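Local coordinates for anti-sigma-factor antagonist (STAS) domain protein (Moorella thermoacetica, PDB 3ZXN) that is a STAS-domain protein of the RsbS type that probably serves as a scaffold component of a bacterial stressosome, here probably adapted to secondary messenger signalling, at residues E32-N37 with I65-L70; Y13-I18 with L105-G110; E54-F59 with P85-T90; G45-I50 with D112-L117. The protein carries 1 engineered substitution. All coordinates share one frame; numbering follows the deposited sequence. Where two conformers were deposited one is given.

Interaction 1. Residues E32-N37 with I65-L70; sequences EELLHN and IEISRL
Residues 32-37 and 65-70 pack helix against helix through aliphatic side chains alone, on the face of the sheet covered by helices 25-38 and 58-74. The two axes run almost parallel, 7° apart, and stay 11.3 Å from each other at their closest, a wide spacing bridged by branched aliphatic side chains. Leu-34 and Leu-35 reach across from one helix, Ile-67 and Leu-70 from the other. On the side nearer the sheet, CD2 of Leu-34 lies 3.7 Å from CD1 of Ile-67 and also touches its CG2, so one leucine methyl meets two branches of the isoleucine, the side chains crossing at about a right angle. The near-parallel course follows from the alternating strand-helix order of the STAS fold, in which these helices flank strand 45-49 in sequence and both lean on it: Leu-34 and Ile-67 each touch Leu-46 and Ile-48. Farther from the sheet, Leu-35 straddles the tip of Leu-70, whose CD1 sits 3.6 Å from Leu-35 CD2 and just as close to Leu-35 CD1. With its CG anti to the carbonyl carbon (chi1 -63°), Leu-35 sends this fork toward the neighbouring helix. Leucine and isoleucine suit this interface because they fill it without a polar group to satisfy, and the partly exposed Leu-35 and Leu-70 form its outer layer. Beyond the apolar contact, Glu-66 in one of its two conformers pairs with Lys-31 of the other helix.

Interaction 2. Residues Y13-I18 with L105-G110; sequences YWVVAI and LNLQKG
Strand 13-17 passes the first turn of helix 107-118 at a distance, the nearest pair of CA atoms being those of Val-15 and Leu-107, 8.0 Å apart. Side chains span the gap: both CB atoms point toward the opposite segment, and in the conformer described CG1 of Val-15 meets CD1 of Leu-107 at 3.7 Å as the two chains cross obliquely. Val-15 offers this methyl because CG1 stands anti to its backbone N (chi1 172°). The other branch of the leucine, CD2, comes within 4.4 Å of the carbonyl oxygen of Val-16, so Leu-107 also comes near the strand backbone. In the STAS fold the sheet is covered by helices on both faces, and the alternation of the strand divides its residues between them: Val-15 faces helix 107-118, where it also touches Leu-111, whereas Val-16 packs on Phe-30 and Leu-34 of helix 25-38. Compact, beta-branched valine suits a strand inside the sheet, between 7-10 and 45-49, and the longer leucine provides the reach from the helix. Asn-106 caps the start of that helix. Its OD1 accepts from the backbone N of Lys-109 at 2.9 Å, with a nearly straight N-H...O angle of 175°. A short polar side chain suits this place because it can turn back to a backbone N of the first turn, and the cap probably helps to steady the turn that presents Leu-107 to the sheet.

Interaction 3. Residues E54-F59 with P85-T90; sequences EVVDEF and PAVAIT. Engineered in segment 54-59: Glu-58 (natural residue Ser).
Glu-54 opens the loop segment by lending its backbone: its carbonyl oxygen stands 4.1 Å from CG2 of Val-87, while its carboxylate pairs with Lys-84 just before helix 85-93. Val-56 then turns its side chain toward that helix. Its CG2 meets CG1 of Val-87 at 3.2 Å, tighter than usual for two methyls, with the side chains crossing at about a right angle; the 4.0 Å from the same CG2 to CG2 of Val-87 is relaxed. Short branched valines suit this spot because the backbones come close, the two CA atoms lying 6.3 Å apart. In the STAS fold this joins the loop leading from strand 45-49 into helix 58-74 with the start of helix 85-93. The backbone of Val-56 takes part too. Its N donates to a water 3.0 Å away, which is also hydrogen-bonded to OG1 of Thr-90, and its carbonyl oxygen touches CG2 of Thr-90 at 3.6 Å. Threonine serves well here, since its methyl can touch a backbone oxygen while its hydroxyl is hydrogen-bonded to the water. Asp-57 follows as the N-cap residue, its CB directed away from helix 85-93; its OD1 receives a weak bond from the backbone N of Glu-58, an engineered residue replacing the natural serine, whose CB likewise points away.

Interaction 4. Residues G45-I50 with D112-L117; sequences GLVIDI and DKLKNL
Apolar packing centres on a single side chain, Leu-114 of helix 107-118, which covers residues 45-47. In the conformer described for Val-47, its CG2 is approached by CD1 of Leu-114 at 4.2 Å, a light touch in which the two side chains slide past each other in opposite directions. Val-47 is shared: it also packs on Leu-107 and Leu-111 of the same helix, so a small beta-branched residue fits among several leucines. Leu-114 in turn touches Tyr-13 and Pro-77.

Contacts with the backbone are closer. The same CD1 methyl lies 3.7 Å from the carbonyl oxygen of Leu-46 and equally near its N, resting on the main chain while the CB of Leu-46 points away from the helix. Gly-45, without a side chain, lets CD1 of Leu-114 come within 4.0 Å of its CA. The leucine reaches this spot with CG anti to its carbonyl carbon (chi1 -74°).

Within the helix, the carbonyl oxygen of Asp-112 accepts from both the N and the ND2 of Asn-116. The ND2 bond, 3.1 Å long, has its donor 54° above the carbonyl plane.

Strand and helix run roughly antiparallel, at 156°, with axes 9.3 Å apart. Across that spacing the contact between the segments is made by van der Waals packing of a leucine methyl on backbone and valine, which implies that its hold rests on burial and fit of shape more than on directed bonds; the strand's peptide groups pair with neighbouring strands instead.

Overall arrangement
Interactions 2 and 4 are buried and closely linked, their centres 6 Å apart: both set helix 107-118 on neighbouring parallel strands, which probable hydrogen bonds join, as between Val-16 O and Asp-49 N at 2.8 Å. Interaction 1 covers the other face of the sheet, joining helices 25-38 and 58-74; its inner residues reach Leu-46, Ile-48 and Val-16, while its outer ones lie partly exposed. Interaction 3, about 14 Å from the chain's centre, is the most peripheral. It shares helix 58-74 with interaction 1 without touching it, and meets interaction 4 through Val-87 and Ile-50. Chemistry follows place: aliphatic packing dominates interactions 1, 2 and 4, whereas interaction 3 adds a bridging water.

Interaction 1. Residues E32-N37 with I65-L70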
loop_
_atom_site.group_PDB
_atom_site.type_symbol
_atom_site.label_atom_id
_atom_site.label_comp_id
_atom_site.label_asym_id
_atom_site.label_seq_id
_atom_site.Cartn_x
_atom_site.Cartn_y
_atom_site.Cartn_z
ATOM N N GLU A 32 -2.006 -6.776 9.880
ATOM C CA GLU A 32 -1.696 -6.641 11.297
ATOM C C GLU A 32 -0.227 -6.326 11.545
ATOM O O GLU A 32 0.097 -5.433 12.328
ATOM C CB GLU A 32 -2.110 -7.902 12.064
ATOM C CG GLU A 32 -3.620 -8.054 12.188
ATOM C CD GLU A 32 -4.035 -9.363 12.841
ATOM O OE1 GLU A 32 -3.184 -10.274 12.962
ATOM O OE2 GLU A 32 -5.219 -9.479 13.230
ATOM N N GLU A 33 0.664 -7.056 10.882
ATOM C CA GLU A 33 2.093 -6.806 11.043
ATOM C C GLU A 33 2.488 -5.432 10.498
ATOM O O GLU A 33 3.311 -4.725 11.098
ATOM C CB GLU A 33 2.925 -7.913 10.378
ATOM C CG GLU A 33 4.433 -7.687 10.493
ATOM C CD GLU A 33 5.276 -8.766 9.812
ATOM O OE1 GLU A 33 4.704 -9.644 9.124
ATOM O OE2 GLU A 33 6.519 -8.724 9.964
ATOM N N LEU A 34 1.920 -5.057 9.353
ATOM C CA LEU A 34 2.243 -3.761 8.757
ATOM C C LEU A 34 1.838 -2.650 9.719
ATOM O O LEU A 34 2.623 -1.752 10.026
ATOM C CB LEU A 34 1.536 -3.575 7.409
ATOM C CG LEU A 34 1.827 -2.229 6.721
ATOM C CD1 LEU A 34 3.299 -2.119 6.291
ATOM C CD2 LEU A 34 0.909 -1.999 5.528
ATOM N N LEU A 35 0.605 -2.726 10.208
ATOM C CA LEU A 35 0.101 -1.693 11.099
ATOM C C LEU A 35 0.935 -1.633 12.361
ATOM O O LEU A 35 1.213 -0.553 12.858
ATOM C CB LEU A 35 -1.391 -1.896 11.425
ATOM C CG LEU A 35 -2.338 -1.802 10.220
ATOM C CD1 LEU A 35 -3.791 -2.146 10.595
ATOM C CD2 LEU A 35 -2.257 -0.421 9.581
ATOM N N HIS A 36 1.349 -2.788 12.875
ATOM C CA HIS A 36 2.214 -2.789 14.044
ATOM C C HIS A 36 3.518 -2.055 13.724
ATOM O O HIS A 36 3.971 -1.202 14.490
ATOM C CB HIS A 36 2.495 -4.218 14.525
ATOM C CG HIS A 36 3.530 -4.294 15.601
ATOM N ND1 HIS A 36 3.255 -4.016 16.923
ATOM C CD2 HIS A 36 4.851 -4.588 15.545
ATOM C CE1 HIS A 36 4.359 -4.148 17.638
ATOM N NE2 HIS A 36 5.343 -4.491 16.824
ATOM N N ASN A 37 4.116 -2.381 12.581
ATOM C CA ASN A 37 5.378 -1.745 12.200
ATOM C C ASN A 37 5.274 -0.231 12.039
ATOM O O ASN A 37 6.094 0.506 12.586
ATOM C CB ASN A 37 5.961 -2.380 10.924
ATOM C CG ASN A 37 6.320 -3.848 11.114
ATOM O OD1 ASN A 37 5.889 -4.709 10.349
ATOM N ND2 ASN A 37 7.093 -4.138 12.149
ATOM N N ILE A 65 -8.256 -0.265 1.990
ATOM C CA ILE A 65 -8.992 0.884 2.515
ATOM C C ILE A 65 -8.598 1.178 3.971
ATOM O O ILE A 65 -8.449 2.342 4.351
ATOM C CB ILE A 65 -10.541 0.725 2.378
ATOM C CG1 ILE A 65 -10.952 0.624 0.908
ATOM C CG2 ILE A 65 -11.260 1.895 3.035
ATOM C CD1 ILE A 65 -12.416 0.202 0.689
ATOM N N GLU A 66 -8.426 0.139 4.785
ATOM C CA GLU A 66 -8.071 0.348 6.186
ATOM C C GLU A 66 -6.651 0.903 6.327
ATOM O O GLU A 66 -6.419 1.858 7.062
ATOM C CB GLU A 66 -8.249 -0.940 6.986
ATOM C CG GLU A 66 -9.715 -1.360 7.111
ATOM C CD GLU A 66 -9.889 -2.707 7.782
ATOM O OE1 GLU A 66 -8.984 -3.128 8.532
ATOM O OE2 GLU A 66 -10.930 -3.349 7.548
ATOM N N ILE A 67 -5.707 0.314 5.609
ATOM C CA ILE A 67 -4.335 0.829 5.647
ATOM C C ILE A 67 -4.301 2.299 5.223
ATOM O O ILE A 67 -3.657 3.132 5.861
ATOM C CB ILE A 67 -3.407 -0.017 4.763
ATOM C CG1 ILE A 67 -3.237 -1.412 5.375
ATOM C CG2 ILE A 67 -2.045 0.688 4.571
ATOM C CD1 ILE A 67 -2.631 -2.460 4.422
ATOM N N SER A 68 -5.004 2.613 4.140
ATOM C CA SER A 68 -5.097 3.985 3.654
ATOM C C SER A 68 -5.658 4.953 4.712
ATOM O O SER A 68 -5.098 6.030 4.952
ATOM C CB SER A 68 -5.963 4.024 2.391
ATOM O OG SER A 68 -6.123 5.348 1.919
ATOM N N ARG A 69 -6.760 4.572 5.350
ATOM C CA ARG A 69 -7.348 5.429 6.381
ATOM C C ARG A 69 -6.413 5.652 7.559
ATOM O O ARG A 69 -6.311 6.760 8.081
ATOM C CB ARG A 69 -8.674 4.845 6.901
ATOM C CG ARG A 69 -9.894 5.194 6.075
ATOM C CD ARG A 69 -10.085 6.703 5.946
ATOM N NE ARG A 69 -10.691 7.324 7.127
ATOM C CZ ARG A 69 -10.122 8.290 7.845
ATOM N NH1 ARG A 69 -8.915 8.751 7.518
ATOM N NH2 ARG A 69 -10.761 8.797 8.893
ATOM N N LEU A 70 -5.779 4.579 8.016
ATOM C CA LEU A 70 -4.862 4.678 9.145
ATOM C C LEU A 70 -3.635 5.518 8.786
ATOM O O LEU A 70 -3.193 6.366 9.568
ATOM C CB LEU A 70 -4.472 3.286 9.654
ATOM C CG LEU A 70 -5.600 2.619 10.474
ATOM C CD1 LEU A 70 -5.377 1.131 10.620
ATOM C CD2 LEU A 70 -5.709 3.279 11.837
#

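Interaction 2. Residues Y13-I18 with L105-G110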
loop_
_atom_site.group_PDB
_atom_site.type_symbol
_atom_site.label_atom_id
_atom_site.label_comp_id
_atom_site.label_asym_id
_atom_site.label_seq_id
_atom_site.Cartn_x
_atom_site.Cartn_y
_atom_site.Cartn_z
ATOM N N TYR A 13 11.707 4.759 4.355
ATOM C CA TYR A 13 10.400 4.477 3.756
ATOM C C TYR A 13 10.070 2.993 3.871
ATOM O O TYR A 13 10.914 2.136 3.594
ATOM C CB TYR A 13 10.366 4.907 2.284
ATOM C CG TYR A 13 10.390 6.404 2.101
ATOM C CD1 TYR A 13 9.214 7.133 2.109
ATOM C CD2 TYR A 13 11.592 7.090 1.933
ATOM C CE1 TYR A 13 9.221 8.505 1.948
ATOM C CE2 TYR A 13 11.612 8.472 1.774
ATOM C CZ TYR A 13 10.418 9.171 1.784
ATOM O OH TYR A 13 10.403 10.539 1.629
ATOM N N TRP A 14 8.843 2.694 4.301
ATOM C CA TRP A 14 8.358 1.332 4.320
ATOM C C TRP A 14 8.043 0.950 2.894
ATOM O O TRP A 14 7.435 1.737 2.169
ATOM C CB TRP A 14 7.050 1.245 5.150
ATOM C CG TRP A 14 7.214 1.701 6.581
ATOM C CD1 TRP A 14 6.778 2.884 7.132
ATOM C CD2 TRP A 14 7.860 0.985 7.633
ATOM N NE1 TRP A 14 7.112 2.937 8.470
ATOM C CE2 TRP A 14 7.772 1.783 8.802
ATOM C CE3 TRP A 14 8.491 -0.260 7.707
ATOM C CZ2 TRP A 14 8.298 1.374 10.024
ATOM C CZ3 TRP A 14 9.021 -0.661 8.927
ATOM C CH2 TRP A 14 8.918 0.155 10.068
ATOM N N VAL A 15 8.459 -0.253 2.498
ATOM C CA VAL A 15 8.207 -0.778 1.162
ATOM C C VAL A 15 7.666 -2.205 1.245
ATOM O O VAL A 15 8.253 -3.073 1.911
ATOM C CB VAL A 15 9.506 -0.806 0.285
ATOM C CG1 VAL A 15 9.233 -1.543 -1.000
ATOM C CG2 VAL A 15 10.023 0.606 0.016
ATOM N N VAL A 16 6.538 -2.439 0.580
ATOM C CA VAL A 16 5.865 -3.728 0.612
ATOM C C VAL A 16 5.396 -4.104 -0.790
ATOM O O VAL A 16 4.841 -3.272 -1.503
ATOM C CB VAL A 16 4.593 -3.681 1.523
ATOM C CG1 VAL A 16 3.795 -4.976 1.408
ATOM C CG2 VAL A 16 4.975 -3.402 2.969
ATOM N N ALA A 17 5.610 -5.354 -1.186
ATOM C CA ALA A 17 4.994 -5.856 -2.409
ATOM C C ALA A 17 4.114 -7.044 -2.075
ATOM O O ALA A 17 4.571 -8.026 -1.497
ATOM C CB ALA A 17 6.048 -6.238 -3.457
ATOM N N ILE A 18 2.847 -6.944 -2.444
ATOM C CA ILE A 18 1.888 -8.003 -2.151
ATOM C C ILE A 18 1.829 -8.992 -3.306
ATOM O O ILE A 18 1.530 -8.617 -4.440
ATOM C CB ILE A 18 0.497 -7.426 -1.877
ATOM C CG1 ILE A 18 0.520 -6.559 -0.614
ATOM C CG2 ILE A 18 -0.526 -8.548 -1.708
ATOM C CD1 ILE A 18 -0.760 -5.782 -0.386
ATOM N N LEU A 105 3.295 4.048 -10.825
ATOM C CA LEU A 105 3.340 2.920 -11.743
ATOM C C LEU A 105 4.034 1.710 -11.127
ATOM O O LEU A 105 3.648 0.578 -11.356
ATOM C CB LEU A 105 4.084 3.329 -13.039
ATOM C CG LEU A 105 4.191 2.230 -14.098
ATOM C CD1 LEU A 105 2.797 1.746 -14.496
ATOM C CD2 LEU A 105 5.011 2.710 -15.336
ATOM N N ASN A 106 5.081 1.969 -10.356
ATOM C CA ASN A 106 5.902 0.915 -9.794
ATOM C C ASN A 106 6.588 1.432 -8.544
ATOM O O ASN A 106 6.382 2.579 -8.145
ATOM C CB ASN A 106 6.941 0.446 -10.817
ATOM C CG ASN A 106 7.812 1.570 -11.311
ATOM O OD1 ASN A 106 8.313 2.373 -10.529
ATOM N ND2 ASN A 106 7.975 1.654 -12.624
ATOM N N LEU A 107 7.422 0.594 -7.943
ATOM C CA LEU A 107 8.071 0.958 -6.689
ATOM C C LEU A 107 9.005 2.153 -6.828
ATOM O O LEU A 107 9.110 2.968 -5.907
ATOM C CB LEU A 107 8.827 -0.228 -6.078
ATOM C CG LEU A 107 8.030 -1.354 -5.423
ATOM C CD1 LEU A 107 8.988 -2.229 -4.625
ATOM C CD2 LEU A 107 6.924 -0.799 -4.523
ATOM N N GLN A 108 9.689 2.265 -7.968
ATOM C CA GLN A 108 10.622 3.382 -8.142
ATOM C C GLN A 108 9.856 4.709 -8.171
ATOM O O GLN A 108 10.198 5.659 -7.462
ATOM C CB GLN A 108 11.465 3.218 -9.423
ATOM C CG GLN A 108 12.433 4.369 -9.648
ATOM C CD GLN A 108 13.581 4.375 -8.633
ATOM O OE1 GLN A 108 14.201 3.345 -8.374
ATOM N NE2 GLN A 108 13.849 5.536 -8.047
ATOM N N LYS A 109 8.837 4.762 -9.022
ATOM C CA LYS A 109 7.965 5.925 -9.163
ATOM C C LYS A 109 7.272 6.239 -7.828
ATOM O O LYS A 109 7.052 7.402 -7.485
ATOM C CB LYS A 109 6.891 5.628 -10.216
ATOM C CG LYS A 109 7.465 5.314 -11.598
ATOM C CD LYS A 109 7.450 6.521 -12.453
ATOM C CE LYS A 109 7.750 6.148 -13.909
ATOM N NZ LYS A 109 7.483 7.301 -14.788
ATOM N N GLY A 110 6.926 5.189 -7.100
ATOM C CA GLY A 110 6.282 5.329 -5.796
ATOM C C GLY A 110 7.211 6.018 -4.818
ATOM O O GLY A 110 6.868 7.043 -4.232
#

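Interaction 3. Residues E54-F59 with P85-T90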
loop_
_atom_site.group_PDB
_atom_site.type_symbol
_atom_site.label_atom_id
_atom_site.label_comp_id
_atom_site.label_asym_id
_atom_site.label_seq_id
_atom_site.Cartn_x
_atom_site.Cartn_y
_atom_site.Cartn_z
ATOM N N GLU A 54 -3.427 -10.806 -10.011
ATOM C CA GLU A 54 -4.141 -10.900 -11.280
ATOM C C GLU A 54 -5.514 -10.249 -11.152
ATOM O O GLU A 54 -5.932 -9.479 -12.011
ATOM C CB GLU A 54 -4.277 -12.366 -11.698
ATOM C CG GLU A 54 -4.768 -12.562 -13.115
ATOM C CD GLU A 54 -3.955 -11.774 -14.126
ATOM O OE1 GLU A 54 -2.726 -11.630 -13.930
ATOM O OE2 GLU A 54 -4.553 -11.291 -15.111
ATOM N N VAL A 55 -6.205 -10.573 -10.065
ATOM C CA VAL A 55 -7.468 -9.943 -9.720
ATOM C C VAL A 55 -7.375 -9.457 -8.279
ATOM O O VAL A 55 -6.632 -10.021 -7.474
ATOM C CB VAL A 55 -8.666 -10.925 -9.865
ATOM C CG1 VAL A 55 -8.529 -12.102 -8.909
ATOM C CG2 VAL A 55 -9.976 -10.207 -9.628
ATOM N N VAL A 56 -8.111 -8.407 -7.945
ATOM C CA VAL A 56 -8.120 -7.962 -6.558
ATOM C C VAL A 56 -9.456 -8.276 -5.905
ATOM O O VAL A 56 -10.519 -8.004 -6.460
ATOM C CB VAL A 56 -7.720 -6.480 -6.393
ATOM C CG1 VAL A 56 -7.625 -6.125 -4.930
ATOM C CG2 VAL A 56 -6.379 -6.230 -7.054
ATOM N N ASP A 57 -9.358 -8.875 -4.725
ATOM C CA ASP A 57 -10.472 -9.395 -3.951
ATOM C C ASP A 57 -11.216 -8.287 -3.211
ATOM O O ASP A 57 -10.709 -7.173 -3.039
ATOM C CB ASP A 57 -9.911 -10.376 -2.919
ATOM C CG ASP A 57 -10.903 -11.426 -2.505
ATOM O OD1 ASP A 57 -12.112 -11.253 -2.771
ATOM O OD2 ASP A 57 -10.466 -12.428 -1.897
ATOM N N GLU A 58 -12.422 -8.608 -2.763
ATOM C CA GLU A 58 -13.175 -7.727 -1.886
ATOM C C GLU A 58 -12.451 -7.646 -0.544
ATOM O O GLU A 58 -12.518 -6.630 0.150
ATOM C CB GLU A 58 -14.594 -8.266 -1.699
ATOM C CG GLU A 58 -15.644 -7.199 -1.453
ATOM C CD GLU A 58 -17.043 -7.676 -1.810
ATOM O OE1 GLU A 58 -17.176 -8.437 -2.794
ATOM O OE2 GLU A 58 -18.006 -7.298 -1.108
ATOM N N PHE A 59 -11.760 -8.728 -0.193
ATOM C CA PHE A 59 -10.975 -8.794 1.035
ATOM C C PHE A 59 -9.756 -7.875 0.970
ATOM O O PHE A 59 -9.556 -7.038 1.849
ATOM C CB PHE A 59 -10.517 -10.228 1.314
ATOM C CG PHE A 59 -11.641 -11.186 1.590
ATOM C CD1 PHE A 59 -12.239 -11.235 2.843
ATOM C CD2 PHE A 59 -12.098 -12.047 0.601
ATOM C CE1 PHE A 59 -13.277 -12.120 3.102
ATOM C CE2 PHE A 59 -13.132 -12.935 0.853
ATOM C CZ PHE A 59 -13.722 -12.971 2.106
ATOM N N PRO A 85 -5.313 -1.236 -15.379
ATOM C CA PRO A 85 -6.659 -0.716 -15.640
ATOM C C PRO A 85 -7.790 -1.575 -15.060
ATOM O O PRO A 85 -8.680 -1.041 -14.406
ATOM C CB PRO A 85 -6.726 -0.695 -17.171
ATOM C CG PRO A 85 -5.304 -0.386 -17.577
ATOM C CD PRO A 85 -4.428 -1.098 -16.558
ATOM N N ALA A 86 -7.764 -2.882 -15.285
ATOM C CA ALA A 86 -8.873 -3.723 -14.833
ATOM C C ALA A 86 -8.991 -3.694 -13.308
ATOM O O ALA A 86 -10.091 -3.714 -12.749
ATOM C CB ALA A 86 -8.697 -5.148 -15.334
ATOM N N VAL A 87 -7.849 -3.645 -12.638
ATOM C CA VAL A 87 -7.827 -3.626 -11.179
ATOM C C VAL A 87 -8.230 -2.256 -10.634
ATOM O O VAL A 87 -8.839 -2.168 -9.574
ATOM C CB VAL A 87 -6.445 -4.029 -10.650
ATOM C CG1 VAL A 87 -6.341 -3.773 -9.156
ATOM C CG2 VAL A 87 -6.178 -5.487 -10.976
ATOM N N ALA A 88 -7.903 -1.190 -11.358
ATOM C CA ALA A 88 -8.329 0.142 -10.945
ATOM C C ALA A 88 -9.849 0.210 -10.933
ATOM O O ALA A 88 -10.447 0.820 -10.049
ATOM C CB ALA A 88 -7.755 1.206 -11.874
ATOM N N ILE A 89 -10.468 -0.425 -11.923
ATOM C CA ILE A 89 -11.925 -0.479 -12.007
ATOM C C ILE A 89 -12.520 -1.174 -10.785
ATOM O O ILE A 89 -13.430 -0.661 -10.140
ATOM C CB ILE A 89 -12.393 -1.227 -13.282
ATOM C CG1 ILE A 89 -11.936 -0.490 -14.543
ATOM C CG2 ILE A 89 -13.896 -1.382 -13.286
ATOM C CD1 ILE A 89 -12.368 0.948 -14.588
ATOM N N THR A 90 -11.998 -2.352 -10.482
ATOM C CA THR A 90 -12.495 -3.156 -9.372
ATOM C C THR A 90 -12.321 -2.457 -8.032
ATOM O O THR A 90 -13.267 -2.360 -7.256
ATOM C CB THR A 90 -11.772 -4.499 -9.316
ATOM O OG1 THR A 90 -11.926 -5.169 -10.574
ATOM C CG2 THR A 90 -12.345 -5.363 -8.195
HETATM O O HOH W 1 -9.807 -7.108 -9.988
#

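Interaction 4. Residues G45-I50 with D112-L117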
loop_
_atom_site.group_PDB
_atom_site.type_symbol
_atom_site.label_atom_id
_atom_site.label_comp_id
_atom_site.label_asym_id
_atom_site.label_seq_id
_atom_site.Cartn_x
_atom_site.Cartn_y
_atom_site.Cartn_z
ATOM N N GLY A 45 7.258 7.375 5.152
ATOM C CA GLY A 45 6.179 7.052 4.235
ATOM C C GLY A 45 6.073 5.570 3.955
ATOM O O GLY A 45 6.883 4.782 4.428
ATOM N N LEU A 46 5.071 5.208 3.162
ATOM C CA LEU A 46 4.747 3.827 2.917
ATOM C C LEU A 46 4.407 3.638 1.438
ATOM O O LEU A 46 3.596 4.376 0.881
ATOM C CB LEU A 46 3.544 3.415 3.799
ATOM C CG LEU A 46 2.857 2.087 3.492
ATOM C CD1 LEU A 46 3.837 0.957 3.640
ATOM C CD2 LEU A 46 1.648 1.864 4.424
ATOM N N VAL A 47 5.040 2.650 0.816
ATOM C CA VAL A 47 4.741 2.276 -0.570
ATOM C C VAL A 47 4.286 0.831 -0.607
ATOM O O VAL A 47 4.973 -0.054 -0.092
ATOM C CB VAL A 47 5.985 2.376 -1.497
ATOM C CG1 VAL A 47 5.563 2.150 -2.959
ATOM C CG2 VAL A 47 6.690 3.706 -1.322
ATOM N N ILE A 48 3.123 0.581 -1.203
ATOM C CA ILE A 48 2.652 -0.790 -1.326
ATOM C C ILE A 48 2.366 -1.105 -2.787
ATOM O O ILE A 48 1.589 -0.406 -3.423
ATOM C CB ILE A 48 1.356 -1.042 -0.532
ATOM C CG1 ILE A 48 1.589 -0.829 0.969
ATOM C CG2 ILE A 48 0.868 -2.457 -0.820
ATOM C CD1 ILE A 48 0.286 -1.076 1.832
ATOM N N ASP A 49 2.985 -2.164 -3.303
ATOM C CA ASP A 49 2.809 -2.534 -4.708
ATOM C C ASP A 49 1.938 -3.774 -4.824
ATOM O O ASP A 49 2.167 -4.766 -4.137
ATOM C CB ASP A 49 4.157 -2.784 -5.401
ATOM C CG ASP A 49 3.997 -3.109 -6.880
ATOM O OD1 ASP A 49 3.704 -4.279 -7.208
ATOM O OD2 ASP A 49 4.164 -2.191 -7.705
ATOM N N ILE A 50 0.968 -3.721 -5.726
ATOM C CA ILE A 50 0.069 -4.855 -5.933
ATOM C C ILE A 50 0.095 -5.438 -7.345
ATOM O O ILE A 50 -0.837 -6.137 -7.736
ATOM C CB ILE A 50 -1.389 -4.472 -5.553
ATOM C CG1 ILE A 50 -1.872 -3.275 -6.392
ATOM C CG2 ILE A 50 -1.446 -4.139 -4.085
ATOM C CD1 ILE A 50 -3.405 -2.998 -6.301
ATOM N N ASP A 112 9.881 7.787 -5.542
ATOM C CA ASP A 112 10.170 9.149 -6.005
ATOM C C ASP A 112 9.018 10.116 -5.681
ATOM O O ASP A 112 9.240 11.262 -5.285
ATOM C CB ASP A 112 10.503 9.171 -7.505
ATOM C CG ASP A 112 11.869 8.538 -7.808
ATOM O OD1 ASP A 112 12.732 8.505 -6.908
ATOM O OD2 ASP A 112 12.073 8.055 -8.932
ATOM N N LYS A 113 7.788 9.647 -5.834
ATOM C CA LYS A 113 6.640 10.509 -5.577
ATOM C C LYS A 113 6.635 10.982 -4.124
ATOM O O LYS A 113 6.415 12.155 -3.841
ATOM C CB LYS A 113 5.334 9.780 -5.914
ATOM C CG LYS A 113 4.073 10.633 -5.771
ATOM C CD LYS A 113 2.837 9.842 -6.206
ATOM C CE LYS A 113 1.578 10.707 -6.278
ATOM N NZ LYS A 113 1.615 11.690 -7.404
ATOM N N LEU A 114 6.893 10.064 -3.207
ATOM C CA LEU A 114 6.886 10.398 -1.793
ATOM C C LEU A 114 7.993 11.391 -1.456
ATOM O O LEU A 114 7.778 12.330 -0.701
ATOM C CB LEU A 114 6.994 9.133 -0.942
ATOM C CG LEU A 114 5.679 8.347 -0.936
ATOM C CD1 LEU A 114 5.566 7.385 0.252
ATOM C CD2 LEU A 114 4.522 9.330 -0.910
ATOM N N LYS A 115 9.173 11.199 -2.036
ATOM C CA LYS A 115 10.281 12.098 -1.753
ATOM C C LYS A 115 10.037 13.474 -2.357
ATOM O O LYS A 115 10.426 14.489 -1.780
ATOM C CB LYS A 115 11.589 11.530 -2.282
ATOM C CG LYS A 115 12.043 10.252 -1.614
ATOM C CD LYS A 115 13.144 9.621 -2.449
ATOM C CE LYS A 115 13.478 8.217 -1.998
ATOM N NZ LYS A 115 14.719 7.726 -2.702
ATOM N N ASN A 116 9.399 13.504 -3.522
ATOM C CA ASN A 116 9.097 14.767 -4.187
ATOM C C ASN A 116 8.091 15.610 -3.404
ATOM O O ASN A 116 8.292 16.811 -3.212
ATOM C CB ASN A 116 8.598 14.532 -5.619
ATOM C CG ASN A 116 9.700 14.677 -6.652
ATOM O OD1 ASN A 116 10.092 15.793 -7.002
ATOM N ND2 ASN A 116 10.206 13.550 -7.147
ATOM N N LEU A 117 7.013 14.974 -2.958
ATOM C CA LEU A 117 6.015 15.644 -2.132
ATOM C C LEU A 117 6.647 16.205 -0.861
ATOM O O LEU A 117 6.344 17.323 -0.449
ATOM C CB LEU A 117 4.870 14.687 -1.776
ATOM C CG LEU A 117 3.995 14.185 -2.934
ATOM C CD1 LEU A 117 2.885 13.245 -2.444
ATOM C CD2 LEU A 117 3.405 15.359 -3.709
#